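Local coordinates for protein lactococcus lactis MG1363 DpsA (Lactococcus lactis, PDB 1ZS3) that assembles into a twelve-subunit Dps shell that probably protects DNA under oxidative stress, with an N-terminal helix required for DNA binding, at residues F73-L78 and V149-Y154; K134-N137 and A143-A146; E59-I64 and D113-F118. All blocks are in the same frame, centred on the assembly; numbering follows the deposited sequence.

How the interactions relate
The three interactions pair helices 55-81, 111-138 and 142-165 of one subunit, each pair once. Interactions 1 and 2 lie on the same side of the chain's centre, their centres about 10 Å apart, and share helix 142-165; they touch where Leu-78 CB packs against Leu-144 CD1 at 3.6 Å. Interaction 3 sits toward the other end of the bundle. Helix 55-81 ties it to interaction 1, about 20 Å away between centres, and Tyr-154 OH meets Ile-64 CA at 3.6 Å. Interactions 2 and 3 share helix 111-138 but do not touch: their centres are about 28 Å apart and their nearest atoms about 17 Å. None involves the N-terminal helix 5-23, required for DNA binding.

Interaction 1. Residues F73-L78 and V149-Y154; sequences FKISDL and VELYGY
Segments 73-78 and 149-154 are helical and run antiparallel, closest at Ile-75 and Leu-151, whose CA atoms are 9.3 Å apart; at that spacing side chains alone bridge the gap. Lys-74 and Glu-150 meet at the outer margin. The lysine chain leaves with CG anti to the backbone N (chi1 -167°), bends at chi2 and chi3, and brings NZ up to the carboxylate, where it forms a salt bridge 2.7 Å from Glu-150 OE2 while OE1 lies 2.9 Å from the same NZ. The glutamate, extended beyond CG, crosses the lysine at about a right angle, and NZ lies near both carboxylate oxygens. Further in, Ile-75 CD1 touches Leu-151 CD2 at 3.6 Å, these two side chains also crossing at about a right angle. Both are buried: Leu-151 leans as well on Val-34, Tyr-71 and Ile-129, and Ile-75 on Leu-144. Tyr-71 also packs against Glu-150. Beyond the contact, Asp-77 forms salt bridges to Arg-62 and Arg-160 of two different neighbouring subunits. An apolar pair inside and an ion pair at the margin thus join helices 55-81 and 142-165, two antiparallel members of the ferritin-like four-helix bundle of the Dps family.

Interaction 2. Residues K134-N137 and A143-A146; sequences KLAN and ALAA
Ala-136 and Ala-145 face each other with their methyl groups, each pointing at the opposite helix, CB to CB 3.9 Å. With nothing longer than a methyl between them the backbones come close: the two CA atoms are only 5.2 Å apart, and Ala-136 CB also lies 3.9 Å from Ala-145 CA, resting against the opposing backbone as much as against its side chain. The segments 134-137 and 143-146 run in roughly opposite directions here. Asn-137, the residue after Ala-136, also reaches Ala-145. It does not start out aimed at the other helix, but with CG anti to its own carbonyl carbon (chi1 -75°) its flat amide end swings across, and CG comes to 4.0 Å from Ala-145 CB. The methyl of Ala-145 therefore meets both Ala-136 and the amide end of Asn-137, the latter at the exposed margin. On the buried flank, Leu-144 skirts the pair, its CD2 lying 4.4 Å from Ala-136 CB in a looser apolar contact. That leucine also packs against Leu-78 and Leu-79 of helix 55-81 and Leu-31 of helix 27-51, which ties this corner to the other half of the bundle. Leu-135, next to Ala-136, packs on Ala-27 and Met-30 of helix 27-51, and Ala-143 touches Gly-153 of a neighbouring subunit. Close alanine packing of this kind draws helix 111-138 and helix 142-165 together beside the short turn that links them, forming the antiparallel helical hairpin that makes up the second half of the ferritin-like fold.

Interaction 3. Residues E59-I64 and D113-F118; sequences EYLREI and DLLESF
Buried apolar packing, centred on one leucine, joins helix 55-81 to helix 111-138 toward one end of the subunit. Leu-61 on 59-64 points at 113-118 and divides its contact between two residues there. Its CD2 lies 4.4 Å from Leu-115 CD1 and 4.3 Å from Phe-118 CD2, approaching the ring obliquely. Leu-115 does not leave its backbone aimed at 59-64, but its end comes nearer, bringing CD1 to Leu-61. The CA atoms of Leu-61 and Leu-115 are 9.2 Å apart, so the contact is made by side chains, between helices that run in broadly the same sense. Such a pair follows from the ferritin-like bundle, in which a long crossover links helix 55-81 to helix 111-138 and lets them share a direction. Phe-118 also rests on Leu-45 and Ala-48 of helix 27-51, while Arg-44 makes a cation-pi contact with its ring and a hydrogen bond to Ser-117 OG. Ser-117 OG donates to Leu-114 O at 2.8 Å, tilted 19° from the carbonyl plane; the same oxygen accepts from Phe-118 N. Leu-115 also packs on Leu-162 and Asp-165 of helix 142-165.

Interaction 1. Residues F73-L78 and V149-Y154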
loop_
_atom_site.group_PDB
_atom_site.type_symbol
_atom_site.label_atom_id
_atom_site.label_comp_id
_atom_site.label_asym_id
_atom_site.label_seq_id
_atom_site.Cartn_x
_atom_site.Cartn_y
_atom_site.Cartn_z
ATOM N N PHE A 73 -7.836 -9.368 24.801
ATOM C CA PHE A 73 -8.750 -8.246 24.540
ATOM C C PHE A 73 -9.998 -8.692 23.753
ATOM O O PHE A 73 -11.078 -8.151 23.928
ATOM C CB PHE A 73 -8.056 -7.116 23.769
ATOM C CG PHE A 73 -7.105 -6.287 24.600
ATOM C CD1 PHE A 73 -5.722 -6.422 24.440
ATOM C CD2 PHE A 73 -7.580 -5.378 25.538
ATOM C CE1 PHE A 73 -4.853 -5.675 25.195
ATOM C CE2 PHE A 73 -6.693 -4.632 26.331
ATOM C CZ PHE A 73 -5.329 -4.778 26.148
ATOM N N LYS A 74 -9.862 -9.709 22.916
ATOM C CA LYS A 74 -10.945 -10.020 22.012
ATOM C C LYS A 74 -12.079 -10.681 22.811
ATOM O O LYS A 74 -13.254 -10.372 22.618
ATOM C CB LYS A 74 -10.464 -10.883 20.845
ATOM C CG LYS A 74 -11.439 -10.985 19.706
ATOM C CD LYS A 74 -11.385 -12.375 19.014
ATOM C CE LYS A 74 -11.597 -12.278 17.461
ATOM N NZ LYS A 74 -12.204 -13.544 16.890
ATOM N N ILE A 75 -11.695 -11.619 23.667
ATOM C CA ILE A 75 -12.609 -12.387 24.486
ATOM C C ILE A 75 -13.191 -11.601 25.656
ATOM O O ILE A 75 -14.353 -11.804 26.020
ATOM C CB ILE A 75 -11.917 -13.665 24.930
ATOM C CG1 ILE A 75 -11.477 -14.441 23.681
ATOM C CG2 ILE A 75 -12.870 -14.571 25.721
ATOM C CD1 ILE A 75 -10.967 -15.762 24.005
ATOM N N SER A 76 -12.379 -10.707 26.209
ATOM C CA SER A 76 -12.777 -9.834 27.261
ATOM C C SER A 76 -13.884 -9.023 26.721
ATOM O O SER A 76 -14.916 -8.884 27.354
ATOM C CB SER A 76 -11.641 -8.952 27.776
ATOM O OG SER A 76 -10.698 -9.747 28.477
ATOM N N ASP A 77 -13.652 -8.454 25.551
ATOM C CA ASP A 77 -14.655 -7.611 24.893
ATOM C C ASP A 77 -15.886 -8.400 24.622
ATOM O O ASP A 77 -16.980 -7.849 24.749
ATOM C CB ASP A 77 -14.141 -7.040 23.587
ATOM C CG ASP A 77 -13.334 -5.835 23.799
ATOM O OD1 ASP A 77 -12.481 -5.501 22.976
ATOM O OD2 ASP A 77 -13.472 -5.128 24.796
ATOM N N LEU A 78 -15.734 -9.677 24.238
ATOM C CA LEU A 78 -16.899 -10.445 23.882
ATOM C C LEU A 78 -17.721 -10.650 25.156
ATOM O O LEU A 78 -18.952 -10.607 25.102
ATOM C CB LEU A 78 -16.502 -11.785 23.276
ATOM C CG LEU A 78 -16.183 -11.724 21.784
ATOM C CD1 LEU A 78 -15.589 -13.032 21.302
ATOM C CD2 LEU A 78 -17.408 -11.395 20.931
ATOM N N VAL A 149 -13.921 -20.602 19.966
ATOM C CA VAL A 149 -13.589 -21.653 19.030
ATOM C C VAL A 149 -12.329 -21.242 18.272
ATOM O O VAL A 149 -11.435 -22.041 17.990
ATOM C CB VAL A 149 -14.761 -21.959 18.068
ATOM C CG1 VAL A 149 -14.299 -22.827 16.904
ATOM C CG2 VAL A 149 -15.932 -22.635 18.805
ATOM N N GLU A 150 -12.230 -19.974 17.941
ATOM C CA GLU A 150 -11.086 -19.511 17.220
ATOM C C GLU A 150 -9.873 -19.867 18.049
ATOM O O GLU A 150 -8.949 -20.460 17.530
ATOM C CB GLU A 150 -11.186 -18.024 16.986
ATOM C CG GLU A 150 -11.581 -17.627 15.563
ATOM C CD GLU A 150 -11.642 -16.115 15.426
ATOM O OE1 GLU A 150 -10.559 -15.444 15.506
ATOM O OE2 GLU A 150 -12.789 -15.610 15.323
ATOM N N LEU A 151 -9.903 -19.526 19.338
ATOM C CA LEU A 151 -8.779 -19.734 20.250
ATOM C C LEU A 151 -8.382 -21.208 20.377
ATOM O O LEU A 151 -7.187 -21.543 20.351
ATOM C CB LEU A 151 -9.157 -19.175 21.613
ATOM C CG LEU A 151 -8.150 -19.327 22.737
ATOM C CD1 LEU A 151 -6.771 -18.875 22.322
ATOM C CD2 LEU A 151 -8.609 -18.534 23.940
ATOM N N TYR A 152 -9.375 -22.074 20.516
ATOM C CA TYR A 152 -9.156 -23.484 20.535
ATOM C C TYR A 152 -8.337 -23.940 19.343
ATOM O O TYR A 152 -7.372 -24.674 19.513
ATOM C CB TYR A 152 -10.502 -24.170 20.528
ATOM C CG TYR A 152 -10.402 -25.651 20.407
ATOM C CD1 TYR A 152 -10.945 -26.305 19.303
ATOM C CD2 TYR A 152 -9.717 -26.394 21.359
ATOM C CE1 TYR A 152 -10.832 -27.666 19.174
ATOM C CE2 TYR A 152 -9.581 -27.755 21.228
ATOM C CZ TYR A 152 -10.149 -28.375 20.122
ATOM O OH TYR A 152 -10.050 -29.689 19.938
ATOM N N GLY A 153 -8.704 -23.501 18.135
ATOM C CA GLY A 153 -8.034 -23.924 16.918
ATOM C C GLY A 153 -6.644 -23.304 16.796
ATOM O O GLY A 153 -5.747 -23.950 16.302
ATOM N N TYR A 154 -6.467 -22.069 17.241
ATOM C CA TYR A 154 -5.149 -21.456 17.254
ATOM C C TYR A 154 -4.177 -22.201 18.177
ATOM O O TYR A 154 -3.039 -22.442 17.816
ATOM C CB TYR A 154 -5.229 -20.026 17.700
ATOM C CG TYR A 154 -3.866 -19.408 17.891
ATOM C CD1 TYR A 154 -3.066 -19.074 16.783
ATOM C CD2 TYR A 154 -3.353 -19.163 19.168
ATOM C CE1 TYR A 154 -1.829 -18.483 16.946
ATOM C CE2 TYR A 154 -2.109 -18.577 19.337
ATOM C CZ TYR A 154 -1.351 -18.255 18.216
ATOM O OH TYR A 154 -0.126 -17.702 18.384
#

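Interaction 2. Residues K134-N137 and A143-A146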
loop_
_atom_site.group_PDB
_atom_site.type_symbol
_atom_site.label_atom_id
_atom_site.label_comp_id
_atom_site.label_asym_id
_atom_site.label_seq_id
_atom_site.Cartn_x
_atom_site.Cartn_y
_atom_site.Cartn_z
ATOM N N LYS A 134 -18.402 -25.224 25.287
ATOM C CA LYS A 134 -19.643 -25.949 25.556
ATOM C C LYS A 134 -20.606 -25.128 26.422
ATOM O O LYS A 134 -21.808 -25.125 26.168
ATOM C CB LYS A 134 -19.371 -27.293 26.231
ATOM C CG LYS A 134 -18.608 -28.329 25.392
ATOM C CD LYS A 134 -18.452 -29.635 26.183
ATOM C CE LYS A 134 -17.473 -30.627 25.550
ATOM N NZ LYS A 134 -16.477 -31.192 26.576
ATOM N N LEU A 135 -20.093 -24.430 27.438
ATOM C CA LEU A 135 -20.918 -23.617 28.339
ATOM C C LEU A 135 -21.475 -22.458 27.570
ATOM O O LEU A 135 -22.653 -22.133 27.714
ATOM C CB LEU A 135 -20.141 -23.104 29.577
ATOM C CG LEU A 135 -19.664 -24.186 30.578
ATOM C CD1 LEU A 135 -19.060 -23.576 31.843
ATOM C CD2 LEU A 135 -20.772 -25.202 30.922
ATOM N N ALA A 136 -20.670 -21.866 26.692
ATOM C CA ALA A 136 -21.082 -20.670 25.984
ATOM C C ALA A 136 -22.256 -20.990 25.072
ATOM O O ALA A 136 -23.161 -20.168 24.920
ATOM C CB ALA A 136 -19.911 -20.090 25.195
ATOM N N ASN A 137 -22.269 -22.193 24.501
ATOM C CA ASN A 137 -23.338 -22.583 23.612
ATOM C C ASN A 137 -24.634 -22.833 24.364
ATOM O O ASN A 137 -25.713 -22.475 23.853
ATOM C CB ASN A 137 -22.976 -23.784 22.722
ATOM C CG ASN A 137 -22.009 -23.383 21.560
ATOM O OD1 ASN A 137 -20.962 -23.991 21.400
ATOM N ND2 ASN A 137 -22.359 -22.339 20.800
ATOM N N ALA A 143 -21.804 -15.261 19.966
ATOM C CA ALA A 143 -20.608 -14.571 19.456
ATOM C C ALA A 143 -19.414 -14.995 20.284
ATOM O O ALA A 143 -18.362 -15.273 19.748
ATOM C CB ALA A 143 -20.776 -13.059 19.472
ATOM N N LEU A 144 -19.578 -15.044 21.587
ATOM C CA LEU A 144 -18.522 -15.478 22.478
ATOM C C LEU A 144 -18.092 -16.888 22.116
ATOM O O LEU A 144 -16.927 -17.202 22.081
ATOM C CB LEU A 144 -19.019 -15.465 23.909
ATOM C CG LEU A 144 -18.028 -15.868 25.004
ATOM C CD1 LEU A 144 -16.934 -14.871 25.123
ATOM C CD2 LEU A 144 -18.747 -16.006 26.324
ATOM N N ALA A 145 -19.069 -17.753 21.856
ATOM C CA ALA A 145 -18.773 -19.128 21.567
ATOM C C ALA A 145 -17.841 -19.173 20.360
ATOM O O ALA A 145 -16.844 -19.894 20.384
ATOM C CB ALA A 145 -20.059 -19.927 21.323
ATOM N N ALA A 146 -18.144 -18.388 19.325
ATOM C CA ALA A 146 -17.367 -18.318 18.102
ATOM C C ALA A 146 -15.919 -17.858 18.359
ATOM O O ALA A 146 -14.972 -18.464 17.837
ATOM C CB ALA A 146 -18.036 -17.400 17.125
#

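Interaction 3. Residues E59-I64 and D113-F118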
loop_
_atom_site.group_PDB
_atom_site.type_symbol
_atom_site.label_atom_id
_atom_site.label_comp_id
_atom_site.label_asym_id
_atom_site.label_seq_id
_atom_site.Cartn_x
_atom_site.Cartn_y
_atom_site.Cartn_z
ATOM N N GLU A 59 11.571 -14.679 17.310
ATOM C CA GLU A 59 10.610 -13.865 16.566
ATOM C C GLU A 59 9.255 -14.550 16.609
ATOM O O GLU A 59 8.226 -13.897 16.796
ATOM C CB GLU A 59 11.074 -13.694 15.126
ATOM C CG GLU A 59 10.518 -12.451 14.380
ATOM C CD GLU A 59 10.520 -12.593 12.832
ATOM O OE1 GLU A 59 9.709 -13.384 12.250
ATOM O OE2 GLU A 59 11.344 -11.864 12.198
ATOM N N TYR A 60 9.290 -15.883 16.522
ATOM C CA TYR A 60 8.111 -16.732 16.515
ATOM C C TYR A 60 7.420 -16.731 17.860
ATOM O O TYR A 60 6.196 -16.630 17.953
ATOM C CB TYR A 60 8.499 -18.186 16.156
ATOM C CG TYR A 60 7.316 -19.077 16.003
ATOM C CD1 TYR A 60 6.139 -18.618 15.364
ATOM C CD2 TYR A 60 7.309 -20.348 16.556
ATOM C CE1 TYR A 60 4.988 -19.426 15.244
ATOM C CE2 TYR A 60 6.147 -21.204 16.429
ATOM C CZ TYR A 60 4.986 -20.719 15.769
ATOM O OH TYR A 60 3.835 -21.489 15.620
ATOM N N LEU A 61 8.184 -16.851 18.953
ATOM C CA LEU A 61 7.625 -16.897 20.300
ATOM C C LEU A 61 7.027 -15.565 20.684
ATOM O O LEU A 61 6.007 -15.552 21.322
ATOM C CB LEU A 61 8.666 -17.343 21.334
ATOM C CG LEU A 61 9.221 -18.775 21.173
ATOM C CD1 LEU A 61 10.512 -18.891 21.999
ATOM C CD2 LEU A 61 8.265 -19.867 21.595
ATOM N N ARG A 62 7.661 -14.460 20.268
ATOM C CA ARG A 62 7.147 -13.094 20.492
ATOM C C ARG A 62 5.845 -12.859 19.747
ATOM O O ARG A 62 5.055 -12.004 20.124
ATOM C CB ARG A 62 8.133 -12.040 19.991
ATOM C CG ARG A 62 9.326 -11.828 20.880
ATOM C CD ARG A 62 10.178 -10.613 20.590
ATOM N NE ARG A 62 11.524 -10.824 21.088
ATOM C CZ ARG A 62 12.420 -9.891 21.257
ATOM N NH1 ARG A 62 12.158 -8.616 20.949
ATOM N NH2 ARG A 62 13.616 -10.188 21.728
ATOM N N GLU A 63 5.672 -13.585 18.656
ATOM C CA GLU A 63 4.433 -13.545 17.861
ATOM C C GLU A 63 3.313 -14.208 18.640
ATOM O O GLU A 63 2.222 -13.664 18.752
ATOM C CB GLU A 63 4.609 -14.178 16.477
ATOM C CG GLU A 63 4.461 -13.183 15.325
ATOM C CD GLU A 63 3.710 -13.843 14.151
ATOM O OE1 GLU A 63 2.444 -13.662 14.090
ATOM O OE2 GLU A 63 4.371 -14.546 13.290
ATOM N N ILE A 64 3.606 -15.371 19.215
ATOM C CA ILE A 64 2.648 -16.081 20.039
ATOM C C ILE A 64 2.258 -15.257 21.290
ATOM O O ILE A 64 1.126 -15.319 21.693
ATOM C CB ILE A 64 3.152 -17.483 20.411
ATOM C CG1 ILE A 64 3.370 -18.320 19.140
ATOM C CG2 ILE A 64 2.162 -18.213 21.336
ATOM C CD1 ILE A 64 4.249 -19.475 19.317
ATOM N N ASP A 113 13.924 -27.375 25.251
ATOM C CA ASP A 113 13.138 -27.536 26.479
ATOM C C ASP A 113 12.099 -26.421 26.648
ATOM O O ASP A 113 11.028 -26.681 27.163
ATOM C CB ASP A 113 14.023 -27.611 27.750
ATOM C CG ASP A 113 14.901 -28.914 27.816
ATOM O OD1 ASP A 113 14.366 -30.005 27.511
ATOM O OD2 ASP A 113 16.102 -28.936 28.158
ATOM N N LEU A 114 12.404 -25.191 26.251
ATOM C CA LEU A 114 11.380 -24.143 26.302
ATOM C C LEU A 114 10.194 -24.539 25.450
ATOM O O LEU A 114 9.061 -24.415 25.868
ATOM C CB LEU A 114 11.967 -22.830 25.805
ATOM C CG LEU A 114 12.988 -22.217 26.774
ATOM C CD1 LEU A 114 13.954 -21.391 25.990
ATOM C CD2 LEU A 114 12.269 -21.356 27.801
ATOM N N LEU A 115 10.461 -25.041 24.247
ATOM C CA LEU A 115 9.386 -25.383 23.312
ATOM C C LEU A 115 8.527 -26.450 23.885
ATOM O O LEU A 115 7.301 -26.353 23.843
ATOM C CB LEU A 115 9.942 -25.829 21.973
ATOM C CG LEU A 115 9.895 -24.685 20.952
ATOM C CD1 LEU A 115 10.692 -23.476 21.384
ATOM C CD2 LEU A 115 10.369 -25.158 19.624
ATOM N N GLU A 116 9.171 -27.456 24.455
ATOM C CA GLU A 116 8.474 -28.582 25.064
ATOM C C GLU A 116 7.559 -28.169 26.238
ATOM O O GLU A 116 6.477 -28.718 26.410
ATOM C CB GLU A 116 9.502 -29.604 25.501
ATOM C CG GLU A 116 8.977 -31.029 25.486
ATOM C CD GLU A 116 10.096 -32.042 25.439
ATOM O OE1 GLU A 116 10.416 -32.548 24.318
ATOM O OE2 GLU A 116 10.673 -32.281 26.530
ATOM N N SER A 117 7.974 -27.174 27.002
ATOM C CA SER A 117 7.169 -26.646 28.075
ATOM C C SER A 117 5.946 -25.917 27.563
ATOM O O SER A 117 4.911 -25.911 28.246
ATOM C CB SER A 117 8.002 -25.724 28.927
ATOM O OG SER A 117 7.994 -24.411 28.417
ATOM N N PHE A 118 6.042 -25.329 26.365
ATOM C CA PHE A 118 4.908 -24.631 25.789
ATOM C C PHE A 118 3.937 -25.579 25.163
ATOM O O PHE A 118 2.772 -25.244 25.108
ATOM C CB PHE A 118 5.371 -23.584 24.792
ATOM C CG PHE A 118 5.967 -22.382 25.439
ATOM C CD1 PHE A 118 5.262 -21.658 26.360
ATOM C CD2 PHE A 118 7.249 -22.001 25.155
ATOM C CE1 PHE A 118 5.821 -20.540 26.958
ATOM C CE2 PHE A 118 7.816 -20.900 25.752
ATOM C CZ PHE A 118 7.106 -20.175 26.662
#